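Local coordinates for ABC transporter (Caldanaerobius, PDB 4G68), which probably serves as the extracellular solute-binding protein of an ABC transporter, capturing sugars released from xylan for uptake by a thermophilic bacterium, at residues C[156-161]-C[295-300]; C[266-271]-C[289-294]; C[355-360]-C[372-377]. One frame throughout, in Å; residues are numbered along the deposited sequence.

Contact 1. Residues C[156-161]-C[295-300]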
ATOM      1  N   VAL C 156      -7.096  -5.216  -1.217  1.00 16.79           N
ATOM      2  CA  VAL C 156      -7.804  -6.037  -2.199  1.00 19.48           C
ATOM      3  C   VAL C 156      -7.589  -7.510  -1.891  1.00 21.65           C
ATOM      4  O   VAL C 156      -6.454  -7.893  -1.634  1.00 18.91           O
ATOM      5  CB  VAL C 156      -7.235  -5.813  -3.615  1.00 17.37           C
ATOM      6  CG1 VAL C 156      -7.928  -6.704  -4.662  1.00 19.75           C
ATOM      7  CG2 VAL C 156      -7.370  -4.342  -4.007  1.00 19.09           C
ATOM      8  N   LEU C 157      -8.680  -8.322  -1.974  1.00 19.51           N
ATOM      9  CA  LEU C 157      -8.558  -9.774  -2.060  1.00 18.59           C
ATOM     10  C   LEU C 157      -8.558 -10.133  -3.549  1.00 18.80           C
ATOM     11  O   LEU C 157      -9.541  -9.895  -4.276  1.00 19.33           O
ATOM     12  CB  LEU C 157      -9.671 -10.502  -1.247  1.00 18.02           C
ATOM     13  CG  LEU C 157      -9.759 -12.055  -1.281  1.00 17.26           C
ATOM     14  CD1 LEU C 157      -8.480 -12.756  -0.829  1.00 19.46           C
ATOM     15  CD2 LEU C 157     -10.961 -12.522  -0.474  1.00 17.90           C
ATOM     16  N   TYR C 158      -7.465 -10.768  -3.992  1.00 20.19           N
ATOM     17  CA  TYR C 158      -7.349 -11.273  -5.358  1.00 22.57           C
ATOM     18  C   TYR C 158      -7.733 -12.734  -5.369  1.00 22.83           C
ATOM     19  O   TYR C 158      -7.227 -13.503  -4.567  1.00 22.23           O
ATOM     20  CB  TYR C 158      -5.904 -11.132  -5.856  1.00 21.04           C
ATOM     21  CG  TYR C 158      -5.428  -9.703  -5.879  1.00 20.64           C
ATOM     22  CD1 TYR C 158      -5.591  -8.916  -7.009  1.00 24.38           C
ATOM     23  CD2 TYR C 158      -4.750  -9.156  -4.794  1.00 22.57           C
ATOM     24  CE1 TYR C 158      -5.129  -7.601  -7.049  1.00 21.91           C
ATOM     25  CE2 TYR C 158      -4.297  -7.838  -4.819  1.00 21.37           C
ATOM     26  CZ  TYR C 158      -4.479  -7.082  -5.936  1.00 18.80           C
ATOM     27  OH  TYR C 158      -3.998  -5.788  -5.936  1.00 19.27           O
ATOM     28  N   ILE C 159      -8.635 -13.099  -6.293  1.00 22.94           N
ATOM     29  CA  ILE C 159      -9.161 -14.453  -6.448  1.00 21.99           C
ATOM     30  C   ILE C 159      -8.695 -14.979  -7.812  1.00 23.36           C
ATOM     31  O   ILE C 159      -9.002 -14.362  -8.836  1.00 22.73           O
ATOM     32  CB  ILE C 159     -10.739 -14.386  -6.444  1.00 22.22           C
ATOM     33  CG1 ILE C 159     -11.241 -13.749  -5.167  1.00 22.08           C
ATOM     34  CG2 ILE C 159     -11.429 -15.741  -6.725  1.00 20.00           C
ATOM     35  CD1 ILE C 159     -10.736 -14.506  -3.966  1.00 24.17           C
ATOM     36  N   ASN C 160      -7.955 -16.087  -7.835  1.00 25.15           N
ATOM     37  CA  ASN C 160      -7.695 -16.781  -9.098  1.00 22.49           C
ATOM     38  C   ASN C 160      -8.962 -17.552  -9.482  1.00 25.71           C
ATOM     39  O   ASN C 160      -9.178 -18.651  -8.943  1.00 22.95           O
ATOM     40  CB  ASN C 160      -6.513 -17.760  -8.952  1.00 22.44           C
ATOM     41  CG  ASN C 160      -6.156 -18.446 -10.271  1.00 21.26           C
ATOM     42  OD1 ASN C 160      -7.047 -18.827 -11.026  1.00 28.34           O
ATOM     43  ND2 ASN C 160      -4.879 -18.578 -10.568  1.00 22.84           N
ATOM     44  N   LYS C 161      -9.794 -16.985 -10.382  1.00 26.32           N
ATOM     45  CA  LYS C 161     -11.105 -17.584 -10.732  1.00 29.69           C
ATOM     46  C   LYS C 161     -10.953 -19.011 -11.265  1.00 26.35           C
ATOM     47  O   LYS C 161     -11.810 -19.872 -10.999  1.00 28.20           O
ATOM     48  CB  LYS C 161     -11.853 -16.778 -11.799  1.00 28.39           C
ATOM     49  CG  LYS C 161     -12.171 -15.307 -11.455  1.00 36.61           C
ATOM     50  CD  LYS C 161     -12.771 -14.632 -12.698  1.00 34.20           C
ATOM     51  CE  LYS C 161     -12.587 -13.124 -12.703  1.00 42.06           C
ATOM     52  NZ  LYS C 161     -12.811 -12.406 -14.007  1.00 42.67           N
ATOM     53  N   GLY C 295      -6.219 -12.030 -16.927  1.00 26.63           N
ATOM     54  CA  GLY C 295      -7.584 -12.393 -17.365  1.00 27.86           C
ATOM     55  C   GLY C 295      -8.233 -13.445 -16.472  1.00 28.53           C
ATOM     56  O   GLY C 295      -9.431 -13.634 -16.521  1.00 31.06           O
ATOM     57  N   LYS C 296      -7.444 -14.066 -15.598  1.00 26.34           N
ATOM     58  CA  LYS C 296      -7.941 -15.078 -14.659  1.00 27.06           C
ATOM     59  C   LYS C 296      -8.270 -14.556 -13.247  1.00 27.27           C
ATOM     60  O   LYS C 296      -8.747 -15.333 -12.389  1.00 20.74           O
ATOM     61  CB  LYS C 296      -6.896 -16.204 -14.559  1.00 26.85           C
ATOM     62  CG  LYS C 296      -6.544 -16.737 -15.916  1.00 26.79           C
ATOM     63  CD  LYS C 296      -5.802 -18.041 -15.791  1.00 32.79           C
ATOM     64  CE  LYS C 296      -5.434 -18.567 -17.170  1.00 33.53           C
ATOM     65  NZ  LYS C 296      -4.654 -19.834 -16.992  1.00 31.59           N
ATOM     66  N   ILE C 297      -7.995 -13.267 -13.021  1.00 24.12           N
ATOM     67  CA  ILE C 297      -7.982 -12.638 -11.659  1.00 23.17           C
ATOM     68  C   ILE C 297      -9.112 -11.645 -11.412  1.00 26.38           C
ATOM     69  O   ILE C 297      -9.353 -10.709 -12.233  1.00 29.46           O
ATOM     70  CB  ILE C 297      -6.641 -11.875 -11.359  1.00 22.29           C
ATOM     71  CG1 ILE C 297      -5.390 -12.813 -11.382  1.00 23.44           C
ATOM     72  CG2 ILE C 297      -6.780 -10.933 -10.108  1.00 16.05           C
ATOM     73  CD1 ILE C 297      -5.558 -14.242 -10.856  1.00 26.36           C
ATOM     74  N   GLU C 298      -9.778 -11.833 -10.266  1.00 25.76           N
ATOM     75  CA  GLU C 298     -10.886 -10.996  -9.802  1.00 28.10           C
ATOM     76  C   GLU C 298     -10.476 -10.328  -8.479  1.00 27.90           C
ATOM     77  O   GLU C 298      -9.897 -10.995  -7.587  1.00 23.44           O
ATOM     78  CB  GLU C 298     -12.111 -11.859  -9.531  1.00 27.41           C
ATOM     79  CG  GLU C 298     -13.385 -11.074  -9.383  1.00 33.90           C
ATOM     80  CD  GLU C 298     -14.526 -11.896  -8.793  1.00 32.86           C
ATOM     81  OE1 GLU C 298     -14.332 -13.112  -8.548  1.00 36.31           O
ATOM     82  OE2 GLU C 298     -15.598 -11.304  -8.555  1.00 31.36           O
ATOM     83  N   ALA C 299     -10.758  -9.026  -8.376  1.00 24.61           N
ATOM     84  CA  ALA C 299     -10.590  -8.244  -7.165  1.00 21.22           C
ATOM     85  C   ALA C 299     -11.939  -8.100  -6.420  1.00 23.78           C
ATOM     86  O   ALA C 299     -12.948  -7.641  -6.984  1.00 25.56           O
ATOM     87  CB  ALA C 299     -10.043  -6.839  -7.505  1.00 26.00           C
ATOM     88  N   VAL C 300     -11.924  -8.469  -5.142  1.00 21.91           N
ATOM     89  CA  VAL C 300     -13.041  -8.302  -4.192  1.00 21.30           C
ATOM     90  C   VAL C 300     -12.621  -7.621  -2.852  1.00 22.25           C
ATOM     91  O   VAL C 300     -11.448  -7.578  -2.494  1.00 21.57           O
ATOM     92  CB  VAL C 300     -13.808  -9.652  -3.951  1.00 21.52           C
ATOM     93  CG1 VAL C 300     -14.245 -10.292  -5.278  1.00 19.57           C
ATOM     94  CG2 VAL C 300     -12.973 -10.637  -3.123  1.00 20.91           C
TER
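Leu157 and Val300 lie side by side and point the same way from a hydrogen-bonded antiparallel pair. CG2 of Val300 meets Leu157 CB at 3.8 Å and also touches Leu157 CD2. Ile159 is on the same face. Its side chain crosses that of Val300 at about a right angle. Further along, Lys161 crosses Glu298 in the same way, with its CE 3.4 Å from Glu298 CB. The ammonium and carboxylate do not meet there: Lys161 NZ is 5.7 Å from Glu298 OE1.

The other face carries Tyr158, Ile297 and Ala299, with Val156 beside them. Val156 CG1, anti to the backbone N (chi1 178°), reaches Ala299 CB at 3.5 Å. The same methyl sits over the centre of the Tyr158 ring. Ile297 CG2 comes to the edge of that ring, 3.9 Å from CD1. The Tyr158 hydroxyl bonds to Gly278 O.

Four backbone hydrogen bonds join Leu157 to Val300 and Ile159 to Glu298. A fifth, from Lys161 N to Lys296 O at 2.8 Å, extends the pairing past the strand end. Strand 297-300 thus pairs antiparallel with the end of the long strand 144-160 in the mixed sheet. Packing is mainly apolar on both faces, and any Lys161–Glu298 attraction is probably only long-range.

Contact 2. Residues C[266-271]-C[289-294]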
ATOM      1  N   GLU C 266       4.722 -16.203  -7.054  1.00 28.51           N
ATOM      2  CA  GLU C 266       3.887 -17.360  -6.715  1.00 31.30           C
ATOM      3  C   GLU C 266       2.499 -17.260  -7.342  1.00 32.76           C
ATOM      4  O   GLU C 266       2.091 -18.108  -8.156  1.00 29.88           O
ATOM      5  CB  GLU C 266       3.693 -17.427  -5.217  1.00 39.27           C
ATOM      6  CG  GLU C 266       4.345 -18.650  -4.614  1.00 48.46           C
ATOM      7  CD  GLU C 266       4.029 -18.830  -3.138  1.00 54.29           C
ATOM      8  OE1 GLU C 266       3.190 -18.157  -2.535  1.00 52.03           O
ATOM      9  OE2 GLU C 266       4.677 -19.682  -2.538  1.00 63.11           O
ATOM     10  N   PHE C 267       1.791 -16.197  -6.959  1.00 28.06           N
ATOM     11  CA  PHE C 267       0.424 -15.987  -7.398  1.00 26.10           C
ATOM     12  C   PHE C 267       0.288 -15.806  -8.876  1.00 25.60           C
ATOM     13  O   PHE C 267      -0.704 -16.289  -9.431  1.00 26.05           O
ATOM     14  CB  PHE C 267      -0.182 -14.768  -6.748  1.00 26.51           C
ATOM     15  CG  PHE C 267      -1.687 -14.688  -6.884  1.00 24.11           C
ATOM     16  CD1 PHE C 267      -2.500 -15.701  -6.389  1.00 26.35           C
ATOM     17  CD2 PHE C 267      -2.284 -13.596  -7.482  1.00 23.43           C
ATOM     18  CE1 PHE C 267      -3.884 -15.611  -6.485  1.00 26.73           C
ATOM     19  CE2 PHE C 267      -3.664 -13.477  -7.556  1.00 24.29           C
ATOM     20  CZ  PHE C 267      -4.473 -14.501  -7.081  1.00 26.27           C
ATOM     21  N   ASN C 268       1.241 -15.104  -9.492  1.00 25.69           N
ATOM     22  CA  ASN C 268       1.175 -14.848 -10.936  1.00 26.45           C
ATOM     23  C   ASN C 268       1.539 -16.052 -11.785  1.00 26.97           C
ATOM     24  O   ASN C 268       1.224 -16.076 -12.982  1.00 27.21           O
ATOM     25  CB  ASN C 268       1.757 -13.469 -11.405  1.00 24.91           C
ATOM     26  CG  ASN C 268       3.262 -13.472 -11.686  1.00 25.84           C
ATOM     27  OD1 ASN C 268       3.929 -14.498 -11.736  1.00 22.68           O
ATOM     28  ND2 ASN C 268       3.805 -12.270 -11.883  1.00 24.12           N
ATOM     29  N   GLN C 269       2.176 -17.054 -11.151  1.00 27.48           N
ATOM     30  CA  GLN C 269       2.438 -18.341 -11.813  1.00 29.74           C
ATOM     31  C   GLN C 269       1.296 -19.336 -11.601  1.00 29.78           C
ATOM     32  O   GLN C 269       1.377 -20.487 -12.016  1.00 29.19           O
ATOM     33  CB  GLN C 269       3.775 -18.916 -11.334  1.00 29.14           C
ATOM     34  CG  GLN C 269       4.986 -18.111 -11.812  1.00 28.06           C
ATOM     35  CD  GLN C 269       5.026 -17.924 -13.327  1.00 31.23           C
ATOM     36  OE1 GLN C 269       4.759 -16.821 -13.856  1.00 37.36           O
ATOM     37  NE2 GLN C 269       5.348 -18.991 -14.035  1.00 28.87           N
ATOM     38  N   GLY C 270       0.229 -18.875 -10.967  1.00 27.30           N
ATOM     39  CA  GLY C 270      -0.976 -19.708 -10.760  1.00 31.73           C
ATOM     40  C   GLY C 270      -0.815 -20.699  -9.627  1.00 28.08           C
ATOM     41  O   GLY C 270      -1.448 -21.735  -9.611  1.00 29.33           O
ATOM     42  N   LYS C 271       0.048 -20.395  -8.668  1.00 29.45           N
ATOM     43  CA  LYS C 271       0.409 -21.375  -7.631  1.00 29.46           C
ATOM     44  C   LYS C 271      -0.295 -21.156  -6.297  1.00 27.91           C
ATOM     45  O   LYS C 271       0.026 -21.817  -5.292  1.00 23.54           O
ATOM     46  CB  LYS C 271       1.945 -21.443  -7.415  1.00 30.98           C
ATOM     47  CG  LYS C 271       2.754 -21.913  -8.625  1.00 32.16           C
ATOM     48  CD  LYS C 271       4.223 -21.948  -8.251  1.00 35.08           C
ATOM     49  CE  LYS C 271       5.117 -22.370  -9.418  1.00 42.11           C
ATOM     50  NZ  LYS C 271       5.213 -23.852  -9.441  1.00 41.86           N
ATOM     51  N   PRO C 289       5.041  -9.064 -17.742  1.00 34.84           N
ATOM     52  CA  PRO C 289       4.986  -9.943 -18.891  1.00 34.25           C
ATOM     53  C   PRO C 289       5.102 -11.426 -18.542  1.00 32.37           C
ATOM     54  O   PRO C 289       4.705 -12.245 -19.365  1.00 33.66           O
ATOM     55  CB  PRO C 289       6.187  -9.482 -19.740  1.00 34.90           C
ATOM     56  CG  PRO C 289       6.518  -8.108 -19.259  1.00 34.46           C
ATOM     57  CD  PRO C 289       6.231  -8.190 -17.791  1.00 35.56           C
ATOM     58  N   SER C 290       5.616 -11.740 -17.347  1.00 34.14           N
ATOM     59  CA  SER C 290       5.862 -13.130 -16.872  1.00 35.18           C
ATOM     60  C   SER C 290       4.573 -13.778 -16.392  1.00 33.81           C
ATOM     61  O   SER C 290       4.464 -15.016 -16.350  1.00 31.54           O
ATOM     62  CB  SER C 290       6.836 -13.146 -15.683  1.00 38.39           C
ATOM     63  OG  SER C 290       8.158 -12.870 -16.098  1.00 42.96           O
ATOM     64  N   SER C 291       3.604 -12.937 -16.017  1.00 30.06           N
ATOM     65  CA  SER C 291       2.349 -13.456 -15.474  1.00 29.00           C
ATOM     66  C   SER C 291       1.651 -14.472 -16.382  1.00 29.82           C
ATOM     67  O   SER C 291       1.585 -14.284 -17.610  1.00 30.76           O
ATOM     68  CB  SER C 291       1.397 -12.326 -15.117  1.00 30.30           C
ATOM     69  OG  SER C 291       0.219 -12.873 -14.509  1.00 27.10           O
ATOM     70  N   LEU C 292       1.126 -15.538 -15.765  1.00 27.48           N
ATOM     71  CA  LEU C 292       0.281 -16.549 -16.402  1.00 24.89           C
ATOM     72  C   LEU C 292      -1.187 -16.473 -15.984  1.00 24.06           C
ATOM     73  O   LEU C 292      -2.024 -17.361 -16.324  1.00 20.61           O
ATOM     74  CB  LEU C 292       0.814 -17.949 -16.063  1.00 29.08           C
ATOM     75  CG  LEU C 292       2.286 -18.154 -16.432  1.00 30.03           C
ATOM     76  CD1 LEU C 292       2.714 -19.543 -15.998  1.00 31.73           C
ATOM     77  CD2 LEU C 292       2.479 -17.961 -17.930  1.00 28.27           C
ATOM     78  N   VAL C 293      -1.515 -15.455 -15.208  1.00 22.69           N
ATOM     79  CA  VAL C 293      -2.877 -15.302 -14.690  1.00 25.06           C
ATOM     80  C   VAL C 293      -3.636 -14.081 -15.272  1.00 25.42           C
ATOM     81  O   VAL C 293      -4.748 -13.742 -14.800  1.00 27.20           O
ATOM     82  CB  VAL C 293      -2.909 -15.260 -13.130  1.00 22.86           C
ATOM     83  CG1 VAL C 293      -2.456 -16.612 -12.470  1.00 23.14           C
ATOM     84  CG2 VAL C 293      -2.203 -14.008 -12.553  1.00 24.20           C
ATOM     85  N   LYS C 294      -3.053 -13.362 -16.228  1.00 26.05           N
ATOM     86  CA  LYS C 294      -3.788 -12.187 -16.764  1.00 27.72           C
ATOM     87  C   LYS C 294      -5.136 -12.678 -17.336  1.00 27.65           C
ATOM     88  O   LYS C 294      -5.187 -13.660 -18.084  1.00 27.31           O
ATOM     89  CB  LYS C 294      -2.942 -11.441 -17.795  1.00 31.57           C
ATOM     90  CG  LYS C 294      -3.730 -10.587 -18.766  1.00 33.03           C
ATOM     91  CD  LYS C 294      -3.437  -9.126 -18.528  1.00 36.07           C
ATOM     92  CE  LYS C 294      -4.203  -8.182 -19.442  1.00 37.69           C
ATOM     93  NZ  LYS C 294      -3.939  -8.392 -20.873  1.00 36.69           N
TER
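Asn268 and Leu292 make the one clear hydrogen bond of this contact. Leu292 N donates to Asn268 O over 2.8 Å, with an angle of 164° at the hydrogen. The acceptor belongs to the last turn of helix 260-268. The donor belongs to the loop that leads to strand 297-300.

Each segment also has polar bonds of its own. Ser291 OG, anti to its backbone N (chi1 -176°), accepts from Val293 N at 3.2 Å and closes an ST turn. The same hydroxyl is bonded to Phe285 O. In the helix segment, Gly270 has positive phi, and the chain ends the helix in a Schellman motif. Lys271 N returns to Glu266 O, and Gly270 N to Phe267 O.

The remaining contacts are van der Waals packing. Ser291 OG rests 3.5 Å from Asn268 CB. Val293 directs both methyls at the helix end: CG1 lies 3.5 Å from Phe267 O, and CG2 lies 3.8 Å from Asn268 CA. CG1 also approaches Gly270 N. The Gln269 chain bends at chi2 (-55°), and its side chain lies at a slant to that of Leu292, with Gln269 CD near Leu292 CD1. Outside the two segments, Phe285 touches the Val293 side chain and meets the Phe267 ring edge-to-face.

The chemistry is that of a helix C-terminus joined to a turn. One carbonyl of the last helical turn receives a loop N-H, and the ST turn helps shape the loop in which Val293 packs against the backbone at the helix end.

Contact 3. Residues C[355-360]-C[372-377]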
ATOM      1  N   THR C 355      -0.285  -0.393 -11.160  1.00 21.97           N
ATOM      2  CA  THR C 355       0.707  -0.270 -10.081  1.00 23.19           C
ATOM      3  C   THR C 355       0.208   0.639  -8.962  1.00 23.59           C
ATOM      4  O   THR C 355       0.783   0.658  -7.861  1.00 20.46           O
ATOM      5  CB  THR C 355       2.066   0.327 -10.562  1.00 23.82           C
ATOM      6  OG1 THR C 355       1.848   1.547 -11.310  1.00 22.92           O
ATOM      7  CG2 THR C 355       2.867  -0.680 -11.341  1.00 22.88           C
ATOM      8  N   GLY C 356      -0.832   1.420  -9.257  1.00 22.84           N
ATOM      9  CA  GLY C 356      -1.502   2.197  -8.218  1.00 23.84           C
ATOM     10  C   GLY C 356      -2.919   2.625  -8.567  1.00 23.21           C
ATOM     11  O   GLY C 356      -3.427   2.275  -9.640  1.00 19.10           O
ATOM     12  N   LEU C 357      -3.566   3.317  -7.630  1.00 22.19           N
ATOM     13  CA  LEU C 357      -4.818   4.024  -7.914  1.00 22.62           C
ATOM     14  C   LEU C 357      -4.520   5.535  -8.076  1.00 22.19           C
ATOM     15  O   LEU C 357      -3.848   6.121  -7.198  1.00 22.97           O
ATOM     16  CB  LEU C 357      -5.806   3.785  -6.792  1.00 21.36           C
ATOM     17  CG  LEU C 357      -6.340   2.352  -6.760  1.00 24.99           C
ATOM     18  CD1 LEU C 357      -6.827   2.020  -5.354  1.00 25.06           C
ATOM     19  CD2 LEU C 357      -7.419   2.125  -7.849  1.00 26.63           C
ATOM     20  N   PRO C 358      -4.996   6.164  -9.189  1.00 22.53           N
ATOM     21  CA  PRO C 358      -4.557   7.529  -9.508  1.00 19.85           C
ATOM     22  C   PRO C 358      -5.060   8.548  -8.498  1.00 21.06           C
ATOM     23  O   PRO C 358      -6.234   8.465  -8.032  1.00 21.82           O
ATOM     24  CB  PRO C 358      -5.201   7.793 -10.890  1.00 21.67           C
ATOM     25  CG  PRO C 358      -6.396   6.869 -10.973  1.00 20.66           C
ATOM     26  CD  PRO C 358      -5.887   5.615 -10.255  1.00 22.53           C
ATOM     27  N   ALA C 359      -4.203   9.499  -8.128  1.00 21.01           N
ATOM     28  CA  ALA C 359      -4.658  10.643  -7.316  1.00 20.68           C
ATOM     29  C   ALA C 359      -5.051  11.822  -8.168  1.00 22.57           C
ATOM     30  O   ALA C 359      -5.830  12.700  -7.711  1.00 22.39           O
ATOM     31  CB  ALA C 359      -3.621  11.101  -6.284  1.00 20.81           C
ATOM     32  N   TRP C 360      -4.508  11.867  -9.384  1.00 21.03           N
ATOM     33  CA  TRP C 360      -4.800  12.980 -10.291  1.00 23.35           C
ATOM     34  C   TRP C 360      -5.972  12.592 -11.129  1.00 25.44           C
ATOM     35  O   TRP C 360      -6.226  11.390 -11.305  1.00 23.80           O
ATOM     36  CB  TRP C 360      -3.636  13.241 -11.216  1.00 24.87           C
ATOM     37  CG  TRP C 360      -2.466  13.865 -10.501  1.00 25.53           C
ATOM     38  CD1 TRP C 360      -1.712  13.313  -9.450  1.00 22.08           C
ATOM     39  CD2 TRP C 360      -1.925  15.213 -10.707  1.00 25.09           C
ATOM     40  NE1 TRP C 360      -0.727  14.191  -9.041  1.00 22.65           N
ATOM     41  CE2 TRP C 360      -0.825  15.369  -9.731  1.00 23.99           C
ATOM     42  CE3 TRP C 360      -2.251  16.304 -11.552  1.00 23.68           C
ATOM     43  CZ2 TRP C 360      -0.059  16.532  -9.669  1.00 23.95           C
ATOM     44  CZ3 TRP C 360      -1.471  17.464 -11.460  1.00 22.27           C
ATOM     45  CH2 TRP C 360      -0.397  17.575 -10.546  1.00 20.66           C
ATOM     46  N   PRO C 372      -8.918  -4.217 -16.873  1.00 28.93           N
ATOM     47  CA  PRO C 372     -10.172  -4.468 -16.188  1.00 30.05           C
ATOM     48  C   PRO C 372     -10.033  -4.635 -14.691  1.00 26.04           C
ATOM     49  O   PRO C 372     -10.923  -4.215 -13.967  1.00 24.40           O
ATOM     50  CB  PRO C 372     -10.689  -5.759 -16.831  1.00 33.46           C
ATOM     51  CG  PRO C 372     -10.163  -5.698 -18.226  1.00 32.69           C
ATOM     52  CD  PRO C 372      -8.816  -5.008 -18.125  1.00 31.72           C
ATOM     53  N   LEU C 373      -8.918  -5.216 -14.238  1.00 27.15           N
ATOM     54  CA  LEU C 373      -8.643  -5.429 -12.830  1.00 20.27           C
ATOM     55  C   LEU C 373      -8.485  -4.099 -12.069  1.00 21.38           C
ATOM     56  O   LEU C 373      -8.997  -3.938 -10.946  1.00 21.08           O
ATOM     57  CB  LEU C 373      -7.401  -6.327 -12.641  1.00 21.67           C
ATOM     58  CG  LEU C 373      -7.071  -6.799 -11.221  1.00 22.94           C
ATOM     59  CD1 LEU C 373      -8.189  -7.687 -10.671  1.00 21.84           C
ATOM     60  CD2 LEU C 373      -5.722  -7.568 -11.165  1.00 23.42           C
ATOM     61  N   GLU C 374      -7.845  -3.129 -12.702  1.00 21.15           N
ATOM     62  CA  GLU C 374      -7.797  -1.767 -12.163  1.00 21.94           C
ATOM     63  C   GLU C 374      -9.182  -1.133 -11.931  1.00 20.31           C
ATOM     64  O   GLU C 374      -9.435  -0.498 -10.893  1.00 22.18           O
ATOM     65  CB  GLU C 374      -6.982  -0.875 -13.109  1.00 18.85           C
ATOM     66  CG  GLU C 374      -6.827   0.591 -12.668  1.00 20.57           C
ATOM     67  CD  GLU C 374      -5.836   0.839 -11.501  1.00 23.81           C
ATOM     68  OE1 GLU C 374      -5.386  -0.109 -10.805  1.00 24.30           O
ATOM     69  OE2 GLU C 374      -5.564   2.032 -11.238  1.00 22.18           O
ATOM     70  N   ILE C 375     -10.024  -1.204 -12.957  1.00 21.87           N
ATOM     71  CA  ILE C 375     -11.408  -0.730 -12.920  1.00 22.13           C
ATOM     72  C   ILE C 375     -12.187  -1.475 -11.823  1.00 22.33           C
ATOM     73  O   ILE C 375     -12.981  -0.889 -11.018  1.00 22.85           O
ATOM     74  CB  ILE C 375     -12.068  -1.000 -14.280  1.00 23.20           C
ATOM     75  CG1 ILE C 375     -11.376  -0.156 -15.350  1.00 25.05           C
ATOM     76  CG2 ILE C 375     -13.548  -0.628 -14.271  1.00 24.88           C
ATOM     77  CD1 ILE C 375     -11.660  -0.572 -16.772  1.00 27.33           C
ATOM     78  N   GLN C 376     -11.947  -2.765 -11.764  1.00 21.76           N
ATOM     79  CA  GLN C 376     -12.638  -3.611 -10.775  1.00 22.76           C
ATOM     80  C   GLN C 376     -12.328  -3.196  -9.319  1.00 21.76           C
ATOM     81  O   GLN C 376     -13.250  -3.090  -8.474  1.00 17.42           O
ATOM     82  CB  GLN C 376     -12.397  -5.103 -11.040  1.00 23.71           C
ATOM     83  CG  GLN C 376     -13.493  -5.954 -10.381  1.00 27.08           C
ATOM     84  CD  GLN C 376     -13.315  -7.446 -10.570  1.00 30.17           C
ATOM     85  OE1 GLN C 376     -14.293  -8.187 -10.812  1.00 28.98           O
ATOM     86  NE2 GLN C 376     -12.069  -7.889 -10.502  1.00 27.97           N
ATOM     87  N   ILE C 377     -11.032  -2.962  -9.057  1.00 20.20           N
ATOM     88  CA  ILE C 377     -10.580  -2.442  -7.793  1.00 18.97           C
ATOM     89  C   ILE C 377     -11.386  -1.180  -7.506  1.00 20.64           C
ATOM     90  O   ILE C 377     -12.020  -1.104  -6.468  1.00 24.91           O
ATOM     91  CB  ILE C 377      -9.044  -2.223  -7.699  1.00 18.36           C
ATOM     92  CG1 ILE C 377      -8.324  -3.579  -7.648  1.00 18.04           C
ATOM     93  CG2 ILE C 377      -8.724  -1.457  -6.408  1.00 16.46           C
ATOM     94  CD1 ILE C 377      -6.797  -3.536  -7.848  1.00 19.90           C
TER
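Glu374 brings its carboxyl group up to the backbone carbonyl of Gly356. OE2 of Glu374 is 2.7 Å from Gly356 O, a very close approach for two oxygens. The acid group may well hold a proton here. OE1 of Glu374 lies farther from the same carbonyl, at 3.3 Å, and makes no hydrogen bond to it. Both carboxyl oxygens thus face one peptide oxygen, with OE2 the nearer.

The shape of the side chain explains this placement. Glu374 CG is anti to the backbone N (chi1 -179°). The chain then bends at chi2 (74°), which turns CD out of the extended line. Helix 372-382 supplies this residue from its first turn.

Apolar groups lie beside the polar pair. Pro358 and Glu374 reach toward each other tip to tip, and Pro358 CD is 3.7 Å from Glu374 OE2. Leu357 CD2 is 3.9 Å from that same oxygen of Glu374. The side chains of Leu357 and Ile377 cross obliquely. Ile377 CG2 is 4.1 Å from both Leu357 CD1 and Leu357 CD2. Tyr351 and Ala354 also touch the Glu374 side chain.

Leu357 belongs to the short strand 357-358, which pairs with strand 144-160 through Gln152. The contact therefore joins this short strand of the sheet to the first turns of helix 372-382. All five touching residues are buried. An apolar setting and a facing carbonyl would both tend to raise the pKa of Glu374, consistent with a neutral acid at this site.

In the fold
Contacts 1 and 2 are nested along the chain and touch, with centres about 12 Å apart. Phe267 bridges them: its CE2 lies 3.7 Å from Tyr158 CB and 3.9 Å from Ile297 CD1. Val293 CG1 also packs on Asn160 ND2, at 3.7 Å. Contact 3 follows in series. Its centre is about 14 Å from that of contact 1, and helix 372-382 joins them. Leu373 CD1 meets Ile297 CG2 at 3.6 Å, and Ile377 CG1 meets Ala299 CB at 3.7 Å. Contacts 1 and 3 also share the sheet, where 144-160 pairs with both 297-300 and 357-358. Contacts 2 and 3 stay apart, their nearest atoms about 6 Å from each other.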